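Local atomic coordinates of putative short-chain oxidoreductase (Thermus thermophilus, PDB entry 2YUT), a protein that binds NADP in a Rossmann-fold domain and, as a member of the short-chain dehydrogenase/reductase family, is probably an NADP-dependent oxidoreductase. Residues G14-A19 with V117-Y122; A95-T100 with A135-A140. One frame throughout, in Å; residues are numbered along the deposited sequence.

In the fold
From the N terminus the chain first lays down strand 2-6 and the helix carrying 14-19, and strand 114-119, much later in the chain, packs against that helix; interaction 1 closes this long loop of 97 residues across the core of the Rossmann fold. Helix 89-107, which bears 95-100, lies within that loop, but its partner 135-140 comes after 117-122, so the two contacts cross along the chain. Interaction 2 ties neighbouring helices together at the dimer face, whereas interaction 1 ties a helix to the sheet. They meet at the cofactor, where Lys138 NZ probably hydrogen-bonds Phe119 O at 2.7 Å, and both touch NADP.

Interaction 1. Residues G14-A19 with V117-Y122; sequences GAFARA and VFFGAY. With NAP (NADP nicotinamide-adenine-dinucleotide phosphate), chain B.
Phe16 and Phe119 both turn CG anti to their own carbonyl carbon (chi1 -84° and -59°), and from opposite directions their rings meet between the first helix of the Rossmann fold and strand 114-119 of its parallel sheet. Phe16 sits on the helix that follows the first strand, near the cofactor-binding residue Leu12, and reaches down to the sheet. Phe119 brings its outermost atom, CZ, to the CE2-CZ side of the Phe16 ring, 3.6 Å from Phe16 CE2, and Phe16 CZ is set at the edge of the Phe119 ring, in its plane. The ring planes are inclined at 54°, with centroids 6.0 Å apart. The buried area is small, since the backbones stay far apart, Phe16 CA and Val117 CA being 11.5 Å from each other; these two side chains span the gap.

Other parts of the fold complete this apolar core. Phe16 also packs on Val192 and Leu193 of helix 185-196, and both phenylalanines touch Val71 of the adjoining strand 67-72. The base of the Phe119 side chain lies against the nicotinamide ribose, so the same residue touches both the core and the cofactor. Just beyond the strand end, Gly120 O approaches the nicotinamide carbon C6N at 3.8 Å, while Phe119 CB lies 3.7 Å from the ribose oxygen O4D.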
ATOM      1  N   GLY A  14      11.272  -3.528 -21.920  1.00 17.86           N
ATOM      2  CA  GLY A  14      11.884  -3.776 -23.212  1.00 15.01           C
ATOM      3  C   GLY A  14      12.432  -2.496 -23.827  1.00 19.12           C
ATOM      4  O   GLY A  14      13.496  -2.509 -24.445  1.00 17.10           O
ATOM      5  N   ALA A  15      11.706  -1.392 -23.660  1.00 11.75           N
ATOM      6  CA  ALA A  15      12.135  -0.101 -24.198  1.00 19.59           C
ATOM      7  C   ALA A  15      13.404   0.348 -23.487  1.00 16.87           C
ATOM      8  O   ALA A  15      14.326   0.854 -24.118  1.00 19.54           O
ATOM      9  CB  ALA A  15      11.047   0.940 -24.021  1.00 10.52           C
ATOM     10  N   PHE A  16      13.439   0.168 -22.169  1.00 12.00           N
ATOM     11  CA  PHE A  16      14.616   0.532 -21.391  1.00 14.96           C
ATOM     12  C   PHE A  16      15.803  -0.335 -21.801  1.00 19.54           C
ATOM     13  O   PHE A  16      16.921   0.161 -21.913  1.00 15.35           O
ATOM     14  CB  PHE A  16      14.357   0.350 -19.894  1.00 11.96           C
ATOM     15  CG  PHE A  16      13.675   1.522 -19.250  1.00 18.12           C
ATOM     16  CD1 PHE A  16      14.370   2.704 -19.019  1.00 12.70           C
ATOM     17  CD2 PHE A  16      12.335   1.448 -18.880  1.00 13.12           C
ATOM     18  CE1 PHE A  16      13.742   3.801 -18.422  1.00 13.87           C
ATOM     19  CE2 PHE A  16      11.696   2.540 -18.284  1.00 16.73           C
ATOM     20  CZ  PHE A  16      12.403   3.717 -18.055  1.00 13.97           C
ATOM     21  N   ALA A  17      15.553  -1.624 -22.022  1.00 10.36           N
ATOM     22  CA  ALA A  17      16.616  -2.549 -22.408  1.00 16.65           C
ATOM     23  C   ALA A  17      17.272  -2.145 -23.728  1.00 19.02           C
ATOM     24  O   ALA A  17      18.498  -2.126 -23.834  1.00 17.75           O
ATOM     25  CB  ALA A  17      16.071  -3.970 -22.509  1.00  8.84           C
ATOM     26  N   ARG A  18      16.456  -1.821 -24.729  1.00 12.77           N
ATOM     27  CA  ARG A  18      16.986  -1.423 -26.028  1.00 18.41           C
ATOM     28  C   ARG A  18      17.661  -0.059 -25.955  1.00 22.64           C
ATOM     29  O   ARG A  18      18.636   0.183 -26.653  1.00 19.55           O
ATOM     30  CB  ARG A  18      15.872  -1.406 -27.078  1.00 21.46           C
ATOM     31  CG  ARG A  18      15.309  -2.794 -27.353  1.00 25.24           C
ATOM     32  CD  ARG A  18      14.287  -2.806 -28.471  1.00 22.29           C
ATOM     33  NE  ARG A  18      13.924  -4.178 -28.813  1.00 30.71           N
ATOM     34  CZ  ARG A  18      12.918  -4.852 -28.265  1.00 32.89           C
ATOM     35  NH1 ARG A  18      12.149  -4.283 -27.344  1.00 29.99           N
ATOM     36  NH2 ARG A  18      12.695  -6.109 -28.625  1.00 33.08           N
ATOM     37  N   ALA A  19      17.151   0.822 -25.096  1.00 16.13           N
ATOM     38  CA  ALA A  19      17.724   2.156 -24.948  1.00 16.19           C
ATOM     39  C   ALA A  19      19.053   2.140 -24.201  1.00 20.40           C
ATOM     40  O   ALA A  19      19.852   3.067 -24.333  1.00 16.24           O
ATOM     41  CB  ALA A  19      16.740   3.073 -24.216  1.00 12.76           C
ATOM     42  N   VAL A 117      15.261   3.224  -9.899  1.00 16.12           N
ATOM     43  CA  VAL A 117      14.012   3.754 -10.420  1.00 11.55           C
ATOM     44  C   VAL A 117      12.820   2.828 -10.233  1.00 17.74           C
ATOM     45  O   VAL A 117      12.886   1.639 -10.544  1.00 17.47           O
ATOM     46  CB  VAL A 117      14.165   4.074 -11.932  1.00 17.52           C
ATOM     47  CG1 VAL A 117      12.920   4.752 -12.460  1.00 13.66           C
ATOM     48  CG2 VAL A 117      15.403   4.941 -12.156  1.00 15.96           C
ATOM     49  N   PHE A 118      11.726   3.395  -9.738  1.00 15.15           N
ATOM     50  CA  PHE A 118      10.496   2.647  -9.498  1.00 14.08           C
ATOM     51  C   PHE A 118       9.353   3.431 -10.118  1.00 11.39           C
ATOM     52  O   PHE A 118       9.473   4.635 -10.353  1.00 17.28           O
ATOM     53  CB  PHE A 118      10.279   2.470  -7.992  1.00 15.55           C
ATOM     54  CG  PHE A 118      11.339   1.638  -7.330  1.00 15.37           C
ATOM     55  CD1 PHE A 118      11.197   0.255  -7.230  1.00 15.08           C
ATOM     56  CD2 PHE A 118      12.504   2.230  -6.847  1.00 16.38           C
ATOM     57  CE1 PHE A 118      12.197  -0.530  -6.662  1.00 13.07           C
ATOM     58  CE2 PHE A 118      13.513   1.459  -6.276  1.00 14.70           C
ATOM     59  CZ  PHE A 118      13.361   0.077  -6.184  1.00 13.83           C
ATOM     60  N   PHE A 119       8.240   2.755 -10.373  1.00 13.85           N
ATOM     61  CA  PHE A 119       7.099   3.398 -11.001  1.00 16.31           C
ATOM     62  C   PHE A 119       5.845   3.428 -10.120  1.00 19.72           C
ATOM     63  O   PHE A 119       5.327   2.386  -9.714  1.00 17.02           O
ATOM     64  CB  PHE A 119       6.815   2.688 -12.331  1.00 13.50           C
ATOM     65  CG  PHE A 119       7.988   2.712 -13.284  1.00 14.91           C
ATOM     66  CD1 PHE A 119       8.153   3.770 -14.181  1.00 12.39           C
ATOM     67  CD2 PHE A 119       8.958   1.715 -13.237  1.00 15.48           C
ATOM     68  CE1 PHE A 119       9.273   3.834 -15.017  1.00 14.85           C
ATOM     69  CE2 PHE A 119      10.086   1.766 -14.068  1.00 20.20           C
ATOM     70  CZ  PHE A 119      10.245   2.829 -14.961  1.00 17.35           C
ATOM     71  N   GLY A 120       5.373   4.636  -9.823  1.00 17.92           N
ATOM     72  CA  GLY A 120       4.181   4.788  -9.011  1.00 22.71           C
ATOM     73  C   GLY A 120       3.004   5.108  -9.910  1.00 26.13           C
ATOM     74  O   GLY A 120       2.826   4.470 -10.948  1.00 20.55           O
ATOM     75  N   ALA A 121       2.204   6.097  -9.526  1.00 22.80           N
ATOM     76  CA  ALA A 121       1.048   6.482 -10.329  1.00 27.33           C
ATOM     77  C   ALA A 121       0.462   7.813  -9.896  1.00 20.77           C
ATOM     78  O   ALA A 121       0.557   8.193  -8.731  1.00 24.56           O
ATOM     79  CB  ALA A 121      -0.026   5.408 -10.245  1.00 17.28           C
ATOM     80  N   TYR A 122      -0.133   8.525 -10.847  1.00 22.67           N
ATOM     81  CA  TYR A 122      -0.784   9.794 -10.553  1.00 24.21           C
ATOM     82  C   TYR A 122      -2.037   9.423  -9.766  1.00 26.72           C
ATOM     83  O   TYR A 122      -2.917   8.736 -10.282  1.00 25.80           O
ATOM     84  CB  TYR A 122      -1.171  10.509 -11.850  1.00 24.19           C
ATOM     85  CG  TYR A 122      -0.001  11.149 -12.568  1.00 31.98           C
ATOM     86  CD1 TYR A 122       0.675  12.230 -12.005  1.00 24.41           C
ATOM     87  CD2 TYR A 122       0.433  10.674 -13.807  1.00 27.41           C
ATOM     88  CE1 TYR A 122       1.751  12.823 -12.650  1.00 21.83           C
ATOM     89  CE2 TYR A 122       1.513  11.261 -14.465  1.00 28.84           C
ATOM     90  CZ  TYR A 122       2.165  12.336 -13.880  1.00 27.83           C
ATOM     91  OH  TYR A 122       3.229  12.928 -14.518  1.00 31.14           O
TER
HETATM   92  PA  NAP B 500       3.828  -4.889 -18.595  1.00 17.20           P
HETATM   93  O1A NAP B 500       2.578  -5.844 -18.252  1.00 15.17           O
HETATM   94  O2A NAP B 500       4.023  -4.695 -20.049  1.00 15.79           O
HETATM   95  O5B NAP B 500       5.103  -5.577 -17.900  1.00 18.56           O
HETATM   96  C5B NAP B 500       5.044  -5.991 -16.533  1.00 15.52           C
HETATM   97  C4B NAP B 500       6.367  -6.633 -16.119  1.00 20.89           C
HETATM   98  O4B NAP B 500       6.265  -7.015 -14.736  1.00 20.90           O
HETATM   99  C3B NAP B 500       6.609  -7.916 -16.920  1.00 20.66           C
HETATM  100  O3B NAP B 500       7.990  -8.012 -17.278  1.00 24.78           O
HETATM  101  C2B NAP B 500       6.258  -9.005 -15.908  1.00 19.79           C
HETATM  102  O2B NAP B 500       7.039 -10.172 -16.175  1.00 21.54           O
HETATM  103  C1B NAP B 500       6.822  -8.335 -14.656  1.00 17.35           C
HETATM  104  N9A NAP B 500       6.349  -9.036 -13.442  1.00 23.60           N
HETATM  105  C8A NAP B 500       5.086  -9.111 -13.029  1.00 19.38           C
HETATM  106  N7A NAP B 500       5.024  -9.845 -11.921  1.00 21.90           N
HETATM  107  C5A NAP B 500       6.258 -10.239 -11.624  1.00 15.59           C
HETATM  108  C6A NAP B 500       6.807 -11.027 -10.619  1.00 24.31           C
HETATM  109  N6A NAP B 500       6.030 -11.551  -9.675  1.00 15.51           N
HETATM  110  N1A NAP B 500       8.128 -11.251 -10.621  1.00 20.22           N
HETATM  111  C2A NAP B 500       8.906 -10.736 -11.557  1.00 22.83           C
HETATM  112  N3A NAP B 500       8.420  -9.984 -12.528  1.00 12.63           N
HETATM  113  C4A NAP B 500       7.107  -9.721 -12.591  1.00 20.19           C
HETATM  114  O3  NAP B 500       3.548  -3.524 -17.786  1.00 16.51           O
HETATM  115  PN  NAP B 500       4.282  -2.132 -18.133  1.00 19.25           P
HETATM  116  O1N NAP B 500       3.335  -1.252 -18.856  1.00 18.87           O
HETATM  117  O2N NAP B 500       5.607  -2.394 -18.738  1.00 19.76           O
HETATM  118  O5D NAP B 500       4.501  -1.474 -16.680  1.00 18.99           O
HETATM  119  C5D NAP B 500       5.805  -1.399 -16.097  1.00 18.84           C
HETATM  120  C4D NAP B 500       5.783  -0.603 -14.789  1.00 15.42           C
HETATM  121  O4D NAP B 500       5.268   0.706 -15.103  1.00 17.45           O
HETATM  122  C3D NAP B 500       4.798  -1.220 -13.793  1.00 17.59           C
HETATM  123  O3D NAP B 500       5.147  -0.882 -12.448  1.00 19.98           O
HETATM  124  C2D NAP B 500       3.500  -0.521 -14.187  1.00 18.43           C
HETATM  125  O2D NAP B 500       2.555  -0.529 -13.114  1.00 18.66           O
HETATM  126  C1D NAP B 500       4.053   0.893 -14.356  1.00 15.66           C
HETATM  127  N1N NAP B 500       3.108   1.811 -15.030  1.00 18.11           N
HETATM  128  C2N NAP B 500       2.558   1.466 -16.271  1.00 16.99           C
HETATM  129  C3N NAP B 500       1.667   2.330 -16.897  1.00 20.84           C
HETATM  130  C7N NAP B 500       1.070   1.958 -18.256  1.00 26.68           C
HETATM  131  O7N NAP B 500       0.150   2.612 -18.744  1.00 22.87           O
HETATM  132  N7N NAP B 500       1.614   0.891 -18.835  1.00 13.22           N
HETATM  133  C4N NAP B 500       1.323   3.534 -16.292  1.00 25.48           C
HETATM  134  C5N NAP B 500       1.869   3.882 -15.061  1.00 28.51           C
HETATM  135  C6N NAP B 500       2.760   3.026 -14.426  1.00 23.26           C
HETATM  136  P2B NAP B 500       6.510 -11.352 -17.136  1.00 34.07           P
HETATM  137  O1X NAP B 500       5.730 -10.664 -18.365  1.00 30.57           O
HETATM  138  O2X NAP B 500       7.843 -12.015 -17.750  1.00 29.87           O
HETATM  139  O3X NAP B 500       5.670 -12.334 -16.415  1.00 35.27           O

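Interaction 2. Residues A95-T100 with A135-A140; sequences AAHLLT and AAAKGA. With NAP (NADP nicotinamide-adenine-dinucleotide phosphate), chain B.
In the NADP site of this short-chain dehydrogenase fold, helices 89-107 and 132-153 run side by side and His97 meets Lys138 beside the ribose. The short segments are nearly parallel, at 14°, with their axes 8.5 Å apart, and the small alanine side chains of the second helix are consistent with this close approach. Ala137 CB rests against His97, 3.8 Å from ND1, and farther along, Leu98 CD2 touches Ala140 CB. Both Leu98 and Ala140 also pack on the second subunit, where Ala140 meets its own counterpart.

The Lys138 chain bends at chi2 (-57°) and then runs extended, crossing the His97 side chain at about a right angle. Lys138 NZ comes to the imidazole edge in the ring plane, 3.0 Å from His97 CD2. The same Lys138 NZ hydrogen-bonds NADP O3D at 2.9 Å and NADP O2D at 3.1 Å, as well as Phe119 O. Imidazole ND1 is held by Met93 O one turn earlier, which fixes the ring's rotation, and Tyr134 meets the ring with its plane nearly perpendicular. With an alanine at His97, Met93 O would probably lose its imidazole partner and a gap would open next to Ala137 and the end of the Lys138 chain. Tyr134 and Lys138 have the spacing of the YxxxK motif of short-chain dehydrogenases/reductases, in which the lysine binds the nicotinamide ribose hydroxyls.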
ATOM      1  N   ALA A  95       1.628  -7.884  -4.168  1.00 13.52           N
ATOM      2  CA  ALA A  95       2.762  -8.766  -4.415  1.00 23.70           C
ATOM      3  C   ALA A  95       3.535  -8.308  -5.654  1.00 19.26           C
ATOM      4  O   ALA A  95       4.755  -8.158  -5.618  1.00 15.21           O
ATOM      5  CB  ALA A  95       2.278 -10.201  -4.608  1.00 17.73           C
ATOM      6  N   ALA A  96       2.810  -8.072  -6.744  1.00 20.16           N
ATOM      7  CA  ALA A  96       3.430  -7.654  -7.995  1.00 23.02           C
ATOM      8  C   ALA A  96       4.115  -6.293  -7.923  1.00 22.37           C
ATOM      9  O   ALA A  96       5.245  -6.147  -8.393  1.00 22.02           O
ATOM     10  CB  ALA A  96       2.397  -7.655  -9.119  1.00 14.98           C
ATOM     11  N   HIS A  97       3.446  -5.306  -7.331  1.00 13.20           N
ATOM     12  CA  HIS A  97       4.017  -3.958  -7.244  1.00 18.62           C
ATOM     13  C   HIS A  97       4.923  -3.647  -6.058  1.00 19.02           C
ATOM     14  O   HIS A  97       5.988  -3.051  -6.233  1.00 20.02           O
ATOM     15  CB  HIS A  97       2.912  -2.898  -7.261  1.00 15.52           C
ATOM     16  CG  HIS A  97       2.098  -2.883  -8.512  1.00 16.29           C
ATOM     17  ND1 HIS A  97       1.048  -3.748  -8.728  1.00 23.22           N
ATOM     18  CD2 HIS A  97       2.160  -2.086  -9.605  1.00  9.54           C
ATOM     19  CE1 HIS A  97       0.493  -3.480  -9.897  1.00 17.57           C
ATOM     20  NE2 HIS A  97       1.149  -2.475 -10.449  1.00 18.22           N
ATOM     21  N   LEU A  98       4.501  -4.041  -4.859  1.00 17.91           N
ATOM     22  CA  LEU A  98       5.255  -3.735  -3.646  1.00 13.92           C
ATOM     23  C   LEU A  98       6.274  -4.762  -3.174  1.00 14.60           C
ATOM     24  O   LEU A  98       7.424  -4.411  -2.899  1.00 13.71           O
ATOM     25  CB  LEU A  98       4.279  -3.436  -2.495  1.00 23.50           C
ATOM     26  CG  LEU A  98       4.887  -3.113  -1.125  1.00 26.79           C
ATOM     27  CD1 LEU A  98       5.667  -1.808  -1.209  1.00 24.88           C
ATOM     28  CD2 LEU A  98       3.780  -3.005  -0.077  1.00 27.00           C
ATOM     29  N   LEU A  99       5.864  -6.020  -3.058  1.00  9.22           N
ATOM     30  CA  LEU A  99       6.779  -7.046  -2.588  1.00 16.45           C
ATOM     31  C   LEU A  99       7.967  -7.223  -3.533  1.00 19.12           C
ATOM     32  O   LEU A  99       9.096  -7.390  -3.079  1.00 21.43           O
ATOM     33  CB  LEU A  99       6.041  -8.373  -2.387  1.00 14.60           C
ATOM     34  CG  LEU A  99       4.922  -8.354  -1.332  1.00 31.87           C
ATOM     35  CD1 LEU A  99       4.452  -9.775  -1.082  1.00 23.59           C
ATOM     36  CD2 LEU A  99       5.418  -7.739  -0.026  1.00 23.02           C
ATOM     37  N   THR A 100       7.722  -7.181  -4.841  1.00 15.16           N
ATOM     38  CA  THR A 100       8.822  -7.328  -5.794  1.00 19.86           C
ATOM     39  C   THR A 100       9.843  -6.221  -5.547  1.00  8.54           C
ATOM     40  O   THR A 100      11.041  -6.477  -5.483  1.00 16.19           O
ATOM     41  CB  THR A 100       8.339  -7.232  -7.260  1.00 16.99           C
ATOM     42  OG1 THR A 100       7.737  -5.950  -7.487  1.00 15.24           O
ATOM     43  CG2 THR A 100       7.337  -8.341  -7.570  1.00 20.96           C
ATOM     44  N   ALA A 135      -4.558   0.928  -7.232  1.00 22.67           N
ATOM     45  CA  ALA A 135      -4.273   2.197  -6.569  1.00 21.70           C
ATOM     46  C   ALA A 135      -3.572   1.965  -5.235  1.00 17.20           C
ATOM     47  O   ALA A 135      -2.607   2.651  -4.904  1.00 16.04           O
ATOM     48  CB  ALA A 135      -5.568   2.975  -6.350  1.00 23.52           C
ATOM     49  N   ALA A 136      -4.069   0.996  -4.472  1.00 16.55           N
ATOM     50  CA  ALA A 136      -3.499   0.669  -3.172  1.00 21.86           C
ATOM     51  C   ALA A 136      -2.043   0.230  -3.308  1.00 22.51           C
ATOM     52  O   ALA A 136      -1.176   0.677  -2.556  1.00 21.50           O
ATOM     53  CB  ALA A 136      -4.313  -0.441  -2.507  1.00  8.60           C
ATOM     54  N   ALA A 137      -1.784  -0.660  -4.262  1.00 18.58           N
ATOM     55  CA  ALA A 137      -0.432  -1.158  -4.480  1.00 20.03           C
ATOM     56  C   ALA A 137       0.537  -0.020  -4.789  1.00 16.22           C
ATOM     57  O   ALA A 137       1.654   0.001  -4.272  1.00 21.50           O
ATOM     58  CB  ALA A 137      -0.427  -2.181  -5.608  1.00 20.71           C
ATOM     59  N   LYS A 138       0.111   0.924  -5.629  1.00 15.60           N
ATOM     60  CA  LYS A 138       0.963   2.062  -5.984  1.00 15.84           C
ATOM     61  C   LYS A 138       1.066   3.048  -4.832  1.00 22.28           C
ATOM     62  O   LYS A 138       2.107   3.678  -4.637  1.00 20.95           O
ATOM     63  CB  LYS A 138       0.431   2.781  -7.229  1.00 18.63           C
ATOM     64  CG  LYS A 138       0.604   1.994  -8.524  1.00 20.07           C
ATOM     65  CD  LYS A 138       2.064   1.625  -8.770  1.00 18.76           C
ATOM     66  CE  LYS A 138       2.266   1.061 -10.179  1.00 12.81           C
ATOM     67  NZ  LYS A 138       3.621   0.444 -10.341  1.00 13.65           N
ATOM     68  N   GLY A 139      -0.019   3.189  -4.073  1.00 18.82           N
ATOM     69  CA  GLY A 139       0.011   4.090  -2.941  1.00 20.96           C
ATOM     70  C   GLY A 139       1.028   3.573  -1.938  1.00 19.14           C
ATOM     71  O   GLY A 139       1.767   4.345  -1.330  1.00 19.82           O
ATOM     72  N   ALA A 140       1.072   2.255  -1.779  1.00 18.53           N
ATOM     73  CA  ALA A 140       2.001   1.614  -0.850  1.00 21.52           C
ATOM     74  C   ALA A 140       3.444   1.743  -1.336  1.00 22.58           C
ATOM     75  O   ALA A 140       4.347   2.047  -0.556  1.00 21.16           O
ATOM     76  CB  ALA A 140       1.641   0.142  -0.687  1.00 13.77           C
TER
HETATM   77  PA  NAP B 500       3.828  -4.889 -18.595  1.00 17.20           P
HETATM   78  O1A NAP B 500       2.578  -5.844 -18.252  1.00 15.17           O
HETATM   79  O2A NAP B 500       4.023  -4.695 -20.049  1.00 15.79           O
HETATM   80  O5B NAP B 500       5.103  -5.577 -17.900  1.00 18.56           O
HETATM   81  C5B NAP B 500       5.044  -5.991 -16.533  1.00 15.52           C
HETATM   82  C4B NAP B 500       6.367  -6.633 -16.119  1.00 20.89           C
HETATM   83  O4B NAP B 500       6.265  -7.015 -14.736  1.00 20.90           O
HETATM   84  C3B NAP B 500       6.609  -7.916 -16.920  1.00 20.66           C
HETATM   85  O3B NAP B 500       7.990  -8.012 -17.278  1.00 24.78           O
HETATM   86  C2B NAP B 500       6.258  -9.005 -15.908  1.00 19.79           C
HETATM   87  O2B NAP B 500       7.039 -10.172 -16.175  1.00 21.54           O
HETATM   88  C1B NAP B 500       6.822  -8.335 -14.656  1.00 17.35           C
HETATM   89  N9A NAP B 500       6.349  -9.036 -13.442  1.00 23.60           N
HETATM   90  C8A NAP B 500       5.086  -9.111 -13.029  1.00 19.38           C
HETATM   91  N7A NAP B 500       5.024  -9.845 -11.921  1.00 21.90           N
HETATM   92  C5A NAP B 500       6.258 -10.239 -11.624  1.00 15.59           C
HETATM   93  C6A NAP B 500       6.807 -11.027 -10.619  1.00 24.31           C
HETATM   94  N6A NAP B 500       6.030 -11.551  -9.675  1.00 15.51           N
HETATM   95  N1A NAP B 500       8.128 -11.251 -10.621  1.00 20.22           N
HETATM   96  C2A NAP B 500       8.906 -10.736 -11.557  1.00 22.83           C
HETATM   97  N3A NAP B 500       8.420  -9.984 -12.528  1.00 12.63           N
HETATM   98  C4A NAP B 500       7.107  -9.721 -12.591  1.00 20.19           C
HETATM   99  O3  NAP B 500       3.548  -3.524 -17.786  1.00 16.51           O
HETATM  100  PN  NAP B 500       4.282  -2.132 -18.133  1.00 19.25           P
HETATM  101  O1N NAP B 500       3.335  -1.252 -18.856  1.00 18.87           O
HETATM  102  O2N NAP B 500       5.607  -2.394 -18.738  1.00 19.76           O
HETATM  103  O5D NAP B 500       4.501  -1.474 -16.680  1.00 18.99           O
HETATM  104  C5D NAP B 500       5.805  -1.399 -16.097  1.00 18.84           C
HETATM  105  C4D NAP B 500       5.783  -0.603 -14.789  1.00 15.42           C
HETATM  106  O4D NAP B 500       5.268   0.706 -15.103  1.00 17.45           O
HETATM  107  C3D NAP B 500       4.798  -1.220 -13.793  1.00 17.59           C
HETATM  108  O3D NAP B 500       5.147  -0.882 -12.448  1.00 19.98           O
HETATM  109  C2D NAP B 500       3.500  -0.521 -14.187  1.00 18.43           C
HETATM  110  O2D NAP B 500       2.555  -0.529 -13.114  1.00 18.66           O
HETATM  111  C1D NAP B 500       4.053   0.893 -14.356  1.00 15.66           C
HETATM  112  N1N NAP B 500       3.108   1.811 -15.030  1.00 18.11           N
HETATM  113  C2N NAP B 500       2.558   1.466 -16.271  1.00 16.99           C
HETATM  114  C3N NAP B 500       1.667   2.330 -16.897  1.00 20.84           C
HETATM  115  C7N NAP B 500       1.070   1.958 -18.256  1.00 26.68           C
HETATM  116  O7N NAP B 500       0.150   2.612 -18.744  1.00 22.87           O
HETATM  117  N7N NAP B 500       1.614   0.891 -18.835  1.00 13.22           N
HETATM  118  C4N NAP B 500       1.323   3.534 -16.292  1.00 25.48           C
HETATM  119  C5N NAP B 500       1.869   3.882 -15.061  1.00 28.51           C
HETATM  120  C6N NAP B 500       2.760   3.026 -14.426  1.00 23.26           C
HETATM  121  P2B NAP B 500       6.510 -11.352 -17.136  1.00 34.07           P
HETATM  122  O1X NAP B 500       5.730 -10.664 -18.365  1.00 30.57           O
HETATM  123  O2X NAP B 500       7.843 -12.015 -17.750  1.00 29.87           O
HETATM  124  O3X NAP B 500       5.670 -12.334 -16.415  1.00 35.27           O